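Tail spike protein gp49 (Pseudomonas phage LKA1, PDB 4RU4) cleaves the O-specific polysaccharide of Pseudomonas as a tailspike lyase, degrading the bacterial envelope during virus entry. Local coordinates at the interface of chains A and B. Residues are numbered along the deposited sequence; one frame, centred on the assembly and turned at random. Chains: chain A/B, tail spike protein gp49.

Contact 1: the interface of chains A and B. Residues chain A 553-555, 560; chain B 564, 566, 578.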
# COMPACT_ATOMS: atom_id res chain seq x y z
N ARG A 553 8.39 -20.70 46.63
CA ARG A 553 8.36 -21.33 47.94
C ARG A 553 8.48 -22.82 47.58
O ARG A 553 7.97 -23.23 46.54
CB ARG A 553 7.02 -21.06 48.64
CG ARG A 553 6.87 -21.75 50.01
CD ARG A 553 7.78 -21.09 51.08
NE ARG A 553 7.43 -19.68 51.27
CZ ARG A 553 8.08 -18.82 52.05
NH1 ARG A 553 9.17 -19.19 52.73
NH2 ARG A 553 7.65 -17.57 52.12
N SER A 554 9.18 -23.61 48.39
CA SER A 554 9.20 -25.06 48.18
C SER A 554 8.25 -25.71 49.20
O SER A 554 7.02 -25.64 49.02
CB SER A 554 10.63 -25.61 48.22
OG SER A 554 11.36 -25.08 47.09
N TYR A 555 8.78 -26.32 50.27
CA TYR A 555 7.93 -26.80 51.35
C TYR A 555 7.38 -25.63 52.16
O TYR A 555 8.13 -24.78 52.62
CB TYR A 555 8.65 -27.83 52.25
CG TYR A 555 8.92 -29.12 51.49
CD1 TYR A 555 7.90 -30.04 51.23
CD2 TYR A 555 10.19 -29.39 50.97
CE1 TYR A 555 8.14 -31.22 50.48
CE2 TYR A 555 10.45 -30.55 50.22
CZ TYR A 555 9.44 -31.45 49.99
OH TYR A 555 9.72 -32.57 49.23
N VAL A 560 4.37 -29.33 49.85
CA VAL A 560 4.52 -28.38 48.76
C VAL A 560 3.17 -27.75 48.42
O VAL A 560 3.05 -26.52 48.26
CB VAL A 560 5.11 -29.02 47.50
CG1 VAL A 560 5.17 -27.96 46.40
CG2 VAL A 560 6.50 -29.58 47.78
N ILE B 564 7.42 -27.29 40.36
CA ILE B 564 7.33 -25.88 40.76
C ILE B 564 8.51 -25.13 40.17
O ILE B 564 9.33 -25.71 39.45
CB ILE B 564 7.37 -25.72 42.29
CG1 ILE B 564 8.71 -26.23 42.84
CG2 ILE B 564 6.18 -26.47 42.95
CD1 ILE B 564 8.93 -25.99 44.37
N ASN B 566 11.33 -22.37 41.91
CA ASN B 566 11.70 -21.60 43.10
C ASN B 566 13.20 -21.48 43.17
O ASN B 566 13.85 -22.49 43.33
CB ASN B 566 11.23 -22.31 44.39
CG ASN B 566 11.49 -21.48 45.64
OD1 ASN B 566 11.65 -20.25 45.56
ND2 ASN B 566 11.52 -22.11 46.81
N PHE B 578 9.41 -31.94 43.49
CA PHE B 578 9.50 -32.16 44.95
C PHE B 578 8.39 -33.12 45.35
O PHE B 578 7.23 -32.91 44.99
CB PHE B 578 9.25 -30.85 45.72
CG PHE B 578 10.40 -29.87 45.71
CD1 PHE B 578 10.73 -29.17 44.56
CD2 PHE B 578 11.12 -29.62 46.89
CE1 PHE B 578 11.78 -28.24 44.56
CE2 PHE B 578 12.16 -28.71 46.89
CZ PHE B 578 12.50 -28.02 45.72

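Contact 2: the interface of chains A and B. Residues chain A 518, 551-552, 594; chain B 543-544, 546, 568.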
# COMPACT_ATOMS: atom_id res chain seq x y z
N ARG A 518 0.36 -13.32 38.71
CA ARG A 518 0.92 -14.00 39.88
C ARG A 518 0.11 -13.56 41.08
O ARG A 518 -0.02 -12.37 41.34
CB ARG A 518 2.40 -13.64 40.01
CG ARG A 518 3.21 -14.19 38.85
CD ARG A 518 4.60 -13.54 38.71
NE ARG A 518 5.38 -13.56 39.94
CZ ARG A 518 6.35 -14.43 40.20
NH1 ARG A 518 6.65 -15.35 39.30
NH2 ARG A 518 7.03 -14.38 41.35
N THR A 551 4.98 -21.05 42.55
CA THR A 551 6.38 -20.63 42.52
C THR A 551 6.81 -19.90 43.81
O THR A 551 5.97 -19.42 44.60
CB THR A 551 6.72 -19.73 41.30
OG1 THR A 551 6.17 -18.42 41.50
CG2 THR A 551 6.18 -20.32 40.00
N ASP A 552 8.12 -19.85 44.00
CA ASP A 552 8.78 -18.99 44.98
C ASP A 552 8.59 -19.40 46.43
O ASP A 552 8.61 -18.58 47.33
CB ASP A 552 8.43 -17.53 44.73
CG ASP A 552 9.07 -17.00 43.46
OD1 ASP A 552 10.30 -16.74 43.47
OD2 ASP A 552 8.35 -16.89 42.45
N ASN A 594 0.90 -18.84 39.98
CA ASN A 594 1.04 -18.28 38.65
C ASN A 594 -0.08 -18.87 37.80
O ASN A 594 -0.11 -20.06 37.53
CB ASN A 594 2.40 -18.70 38.06
CG ASN A 594 3.60 -18.00 38.74
OD1 ASN A 594 4.46 -17.41 38.05
ND2 ASN A 594 3.66 -18.04 40.09
N ALA B 543 9.38 -10.33 37.10
CA ALA B 543 9.20 -11.79 37.11
C ALA B 543 7.99 -12.17 36.27
O ALA B 543 6.91 -11.62 36.43
CB ALA B 543 9.04 -12.31 38.50
N PRO B 544 8.19 -13.07 35.32
CA PRO B 544 7.08 -13.43 34.44
C PRO B 544 6.16 -14.46 35.11
O PRO B 544 6.47 -15.00 36.18
CB PRO B 544 7.80 -14.06 33.25
CG PRO B 544 9.07 -14.67 33.87
CD PRO B 544 9.48 -13.64 34.87
N VAL B 546 4.92 -17.96 35.28
CA VAL B 546 5.62 -19.21 34.94
C VAL B 546 4.73 -20.44 35.16
O VAL B 546 4.06 -20.55 36.20
CB VAL B 546 6.89 -19.34 35.84
CG1 VAL B 546 7.58 -20.70 35.64
CG2 VAL B 546 7.86 -18.17 35.55
N THR B 568 11.91 -17.65 41.06
CA THR B 568 11.74 -17.09 39.73
C THR B 568 12.20 -15.65 39.82
O THR B 568 12.22 -15.05 40.90
CB THR B 568 10.26 -17.12 39.21
OG1 THR B 568 9.43 -16.34 40.07
CG2 THR B 568 9.69 -18.57 39.16

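Contact 1: the interface of chains A and B
A:Ser554 and B:Phe578 form the tight centre of this contact between the C-terminal Ig-like domains of two tailspike chains. They bury 57 and 51 Å² of surface. The serine sits above the plane of the phenylalanine ring, displaced towards its CE2–CZ side. Its hydroxyl oxygen OG lies 3.4 Å from B:Phe578 CZ, and its CB rests near CE2. A second aromatic ring approaches from another direction. A:Tyr555 brings ring carbon CE2 to the edge of B:Phe578, in the plane of that ring, at 3.5 Å from CD2. The two rings are turned about 73° to each other, so they do not stack. With chi1 at -76°, CG of B:Phe578 stands anti to its carbonyl carbon, and the ring offers one face to the serine and its CD2 edge to the tyrosine.

A hydrogen bond ties the serine to B:Asn566, whose ND2 donates to A:Ser554 OG at 3.0 Å. The bond is nearly straight, 171° at the hydrogen, and the oxygen lies almost in the amide plane. One face of the same amide is turned to the backbone of A:Arg553, with B:Asn566 CG 3.3 Å from the arginine N. The bond to OG should limit rotation of the amide.

The packing is looser around A:Val560. Its CG1 methyl is 3.9 Å from B:Ile564 CG2, and its CG2 methyl is 3.7 Å from B:Phe578 CB. Each valine branch thus touches a different residue of chain B. B:Ile564 is extended at chi2, which carries CD1 towards chain A. This methyl lies 3.6 Å from the backbone oxygen of A:Arg553 and also borders the serine. A:Arg553 loses 17 Å² to chain B, and its backbone packs closely on the amide. Its long side chain leads away from the asparagine, and this is the looser side.

Contact 2: the interface of chains A and B
A:Arg518 reaches B:Thr568 with its guanidinium group, and these two residues bury 52 and 43 Å², more than any others in this patch of the Ig-like domain interface. Arginine NH1 donates to B:Thr568 OG1 at 3.0 Å and to the backbone oxygen of B:Pro544 at 3.1 Å. Both acceptors are tilted from the guanidinium plane. The arginine chain bends at chi3 (52°), which turns the group towards both. B:Ala543, with 23 Å² buried, places its CB over the centre of one guanidinium face, 3.8 Å above the plane.

The threonine hydroxyl also donates. B:Thr568 OG1 meets the syn lone pair of A:Asp552 OD2 at 2.7 Å. The backbone N of B:Thr568 bonds to the other carboxylate oxygen, OD1, at 3.0 Å, from above the carboxylate plane. One residue of chain B is therefore held by both oxygens of one aspartate.

Bonds within chain A set this aspartate in place. A:Arg518 NH2 makes a salt bridge to OD2. A:Thr551 OG1 donates to OD2 as well, on its anti side, so three donors converge on this oxygen. They probably favour its negative charge. The amide of A:Asn594 extends the network: ND2 donates to A:Thr551 OG1 at 2.9 Å. Its OD1 accepts a nearly straight bond from B:Val546 N, also at 2.9 Å. Bonds at both ends fix which way the amide is turned.

In chain A the site draws on strands 510-522, 545-551 and 590-600 and on A:Asp552, just past the second. In chain B it takes the start of strand 545-551, the loop before it and B:Thr568.

Contacts 1 and 2 are neighbours, with the centres of their C-alpha atoms about 12 Å apart. Both belong to the A–B interface of the C-terminal Ig-like domains. In chain A the segment 551-555 runs through both: A:Thr551 and A:Asp552 serve contact 2, and A:Arg553 to A:Tyr555 serve contact 1. In chain B, B:Asn566 of contact 1 and B:Thr568 of contact 2 are two positions apart. Contact 1 is mainly apolar and contact 2 mainly polar. The deposited assembly holds three copies, so the paired contacts would be expected to recur around the trimer and to join its C-terminal domains.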